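Local coordinates for peptidoglycan D,D-transpeptidase MrdA (Pseudomonas aeruginosa, PDB 7KIS), which probably cross-links the peptidoglycan of the cell wall as a penicillin-binding D,D-transpeptidase of the inner membrane, at residues A380-N385 with G519-A524. Residues are numbered along the deposited sequence; the frame is centred on the assembly and turned at random.
With C9D ((2S,5R)-1-formyl-N'-[(3R)-pyrrolidine-3-carbonyl]-5-[(sulfooxy)amino]piperidine-2-carbohydrazide), chain C.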
loop_
_atom_site.group_PDB
_atom_site.type_symbol
_atom_site.label_atom_id
_atom_site.label_comp_id
_atom_site.label_asym_id
_atom_site.label_seq_id
_atom_site.Cartn_x
_atom_site.Cartn_y
_atom_site.Cartn_z
ATOM N N ALA A 380 -21.568 8.905 9.930
ATOM C CA ALA A 380 -20.204 9.344 10.210
ATOM C C ALA A 380 -19.230 8.926 9.120
ATOM O O ALA A 380 -18.200 9.581 8.938
ATOM C CB ALA A 380 -19.737 8.798 11.552
ATOM N N ILE A 381 -19.503 7.825 8.417
ATOM C CA ILE A 381 -18.557 7.351 7.410
ATOM C C ILE A 381 -18.776 8.055 6.075
ATOM O O ILE A 381 -17.840 8.628 5.505
ATOM C CB ILE A 381 -18.638 5.820 7.269
ATOM C CG1 ILE A 381 -18.253 5.148 8.590
ATOM C CG2 ILE A 381 -17.720 5.353 6.153
ATOM C CD1 ILE A 381 -17.729 3.733 8.446
ATOM N N TYR A 382 -20.009 8.041 5.552
ATOM C CA TYR A 382 -20.220 8.629 4.233
ATOM C C TYR A 382 -20.224 10.153 4.253
ATOM O O TYR A 382 -20.247 10.768 3.183
ATOM C CB TYR A 382 -21.514 8.103 3.586
ATOM C CG TYR A 382 -22.820 8.369 4.314
ATOM C CD1 TYR A 382 -23.336 9.656 4.432
ATOM C CD2 TYR A 382 -23.568 7.319 4.831
ATOM C CE1 TYR A 382 -24.536 9.891 5.081
ATOM C CE2 TYR A 382 -24.768 7.543 5.479
ATOM C CZ TYR A 382 -25.249 8.830 5.600
ATOM O OH TYR A 382 -26.444 9.054 6.244
ATOM N N ARG A 383 -20.203 10.774 5.431
ATOM C CA ARG A 383 -19.942 12.198 5.549
ATOM C C ARG A 383 -18.586 12.501 6.167
ATOM O O ARG A 383 -18.189 13.670 6.204
ATOM C CB ARG A 383 -21.040 12.885 6.374
ATOM C CG ARG A 383 -22.358 13.032 5.635
ATOM C CD ARG A 383 -22.835 14.476 5.621
ATOM N NE ARG A 383 -21.834 15.385 5.072
ATOM C CZ ARG A 383 -21.656 15.606 3.773
ATOM N NH1 ARG A 383 -22.412 14.982 2.881
ATOM N NH2 ARG A 383 -20.721 16.453 3.365
ATOM N N SER A 384 -17.863 11.481 6.618
ATOM C CA SER A 384 -16.598 11.626 7.336
ATOM C C SER A 384 -16.681 12.740 8.379
ATOM O O SER A 384 -15.969 13.745 8.325
ATOM C CB SER A 384 -15.450 11.874 6.360
ATOM O OG SER A 384 -14.203 11.859 7.037
ATOM N N ASN A 385 -17.553 12.528 9.358
ATOM C CA ASN A 385 -17.701 13.478 10.449
ATOM C C ASN A 385 -16.551 13.305 11.435
ATOM O O ASN A 385 -16.208 12.181 11.810
ATOM C CB ASN A 385 -19.047 13.278 11.144
ATOM C CG ASN A 385 -19.369 14.392 12.123
ATOM O OD1 ASN A 385 -18.984 14.333 13.291
ATOM N ND2 ASN A 385 -20.073 15.417 11.650
ATOM N N GLY A 519 -23.832 6.758 -1.918
ATOM C CA GLY A 519 -24.893 7.362 -1.142
ATOM C C GLY A 519 -25.308 8.716 -1.683
ATOM O O GLY A 519 -24.549 9.419 -2.351
ATOM N N ALA A 520 -26.555 9.086 -1.379
ATOM C CA ALA A 520 -27.085 10.367 -1.831
ATOM C C ALA A 520 -26.340 11.547 -1.221
ATOM O O ALA A 520 -26.407 12.655 -1.765
ATOM C CB ALA A 520 -28.576 10.465 -1.506
ATOM N N ARG A 521 -25.638 11.335 -0.106
ATOM C CA ARG A 521 -24.872 12.382 0.558
ATOM C C ARG A 521 -23.430 11.954 0.791
ATOM O O ARG A 521 -22.782 12.426 1.729
ATOM C CB ARG A 521 -25.512 12.762 1.887
ATOM C CG ARG A 521 -26.539 13.863 1.819
ATOM C CD ARG A 521 -27.071 14.058 3.206
ATOM N NE ARG A 521 -27.048 12.781 3.913
ATOM C CZ ARG A 521 -27.859 12.470 4.912
ATOM N NH1 ARG A 521 -28.745 13.355 5.323
ATOM N NH2 ARG A 521 -27.779 11.285 5.504
ATOM N N GLY A 522 -22.911 11.070 -0.054
ATOM C CA GLY A 522 -21.535 10.652 0.084
ATOM C C GLY A 522 -20.576 11.715 -0.414
ATOM O O GLY A 522 -20.897 12.520 -1.286
ATOM N N THR A 523 -19.376 11.721 0.168
ATOM C CA THR A 523 -18.368 12.685 -0.257
ATOM C C THR A 523 -17.956 12.448 -1.704
ATOM O O THR A 523 -17.664 13.403 -2.433
ATOM C CB THR A 523 -17.149 12.617 0.662
ATOM O OG1 THR A 523 -16.610 11.290 0.646
ATOM C CG2 THR A 523 -17.538 12.985 2.087
ATOM N N ALA A 524 -17.933 11.190 -2.135
ATOM C CA ALA A 524 -17.557 10.809 -3.492
ATOM C C ALA A 524 -18.758 10.274 -4.265
ATOM O O ALA A 524 -18.650 9.313 -5.028
ATOM C CB ALA A 524 -16.429 9.780 -3.472
HETATM O OAF C9D C . -12.494 13.689 0.159
HETATM S SAY C9D C . -12.877 14.602 1.313
HETATM O OAD C9D C . -12.457 16.028 1.028
HETATM O OAE C9D C . -14.383 14.460 1.325
HETATM O OAR C9D C . -12.198 14.062 2.773
HETATM N NAQ C9D C . -13.150 14.304 3.822
HETATM C CAU C9D C . -12.633 15.376 4.767
HETATM C CAJ C9D C . -11.441 16.019 4.166
HETATM C CB C9D C . -10.757 16.946 5.090
HETATM C CAM C9D C . -12.361 14.758 6.139
HETATM N N C9D C . -10.936 14.927 6.615
HETATM C CAG C9D C . -10.113 13.733 6.812
HETATM O OAA C9D C . -8.946 13.774 6.577
HETATM C CA C9D C . -10.232 16.236 6.335
HETATM C C C9D C . -10.392 17.181 7.514
HETATM O O C9D C . -9.957 18.278 7.434
HETATM N NAP C9D C . -11.088 16.760 8.753
HETATM N NAO C9D C . -11.189 17.720 9.796
HETATM C CAS C9D C . -9.979 18.221 10.447
HETATM O OAB C9D C . -8.908 17.823 10.120
HETATM C CAV C9D C . -10.103 19.305 11.586
HETATM C CAI C9D C . -11.135 20.387 11.107
HETATM C CAH C9D C . -10.264 21.657 10.727
HETATM N NAN C9D C . -9.161 21.548 11.494
HETATM C CAL C9D C . -8.907 19.942 11.723
#
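Y382 and R521 meet through their polar ends: NH2 of R521 gives a weak hydrogen bond to OH of Y382, 2.7 Å long and bent to 126° at the hydrogen. The donor comes to the ring's edge near its plane, and ring and guanidinium lie only 23° apart. Y382 has CG between its backbone N and carbonyl carbon (chi1 61°), and the end of its side chain comes nearer to 519-524 than the direction of its CB suggests. The backbone O of Y382 receives a weak hydrogen bond from T523 N, at 3.3 Å. The same O takes a CA-H...O contact from G522 CA at 3.4 Å. The pair illustrates how two pocket-lining segments of the transpeptidase domain are joined: helix 377-382 ends in a Schellman motif at S384, serine of the second conserved penicillin-binding-protein motif (SxN in many, S-N-D here), whose OG is hydrogen-bonded to NZ of K330. From the loop between helices 504-518 and 525-528, T523 puts CB 3.4 Å from OAE of the bound inhibitor's sulfate, while its OG1 is hydrogen-bonded to OG of S539. R383, bent at chi2 and chi3, has NH1 2.8 Å from R521 O, which lies oblique to the guanidinium in poor hydrogen-bond geometry; its NE makes a long, weak ion pair with D372.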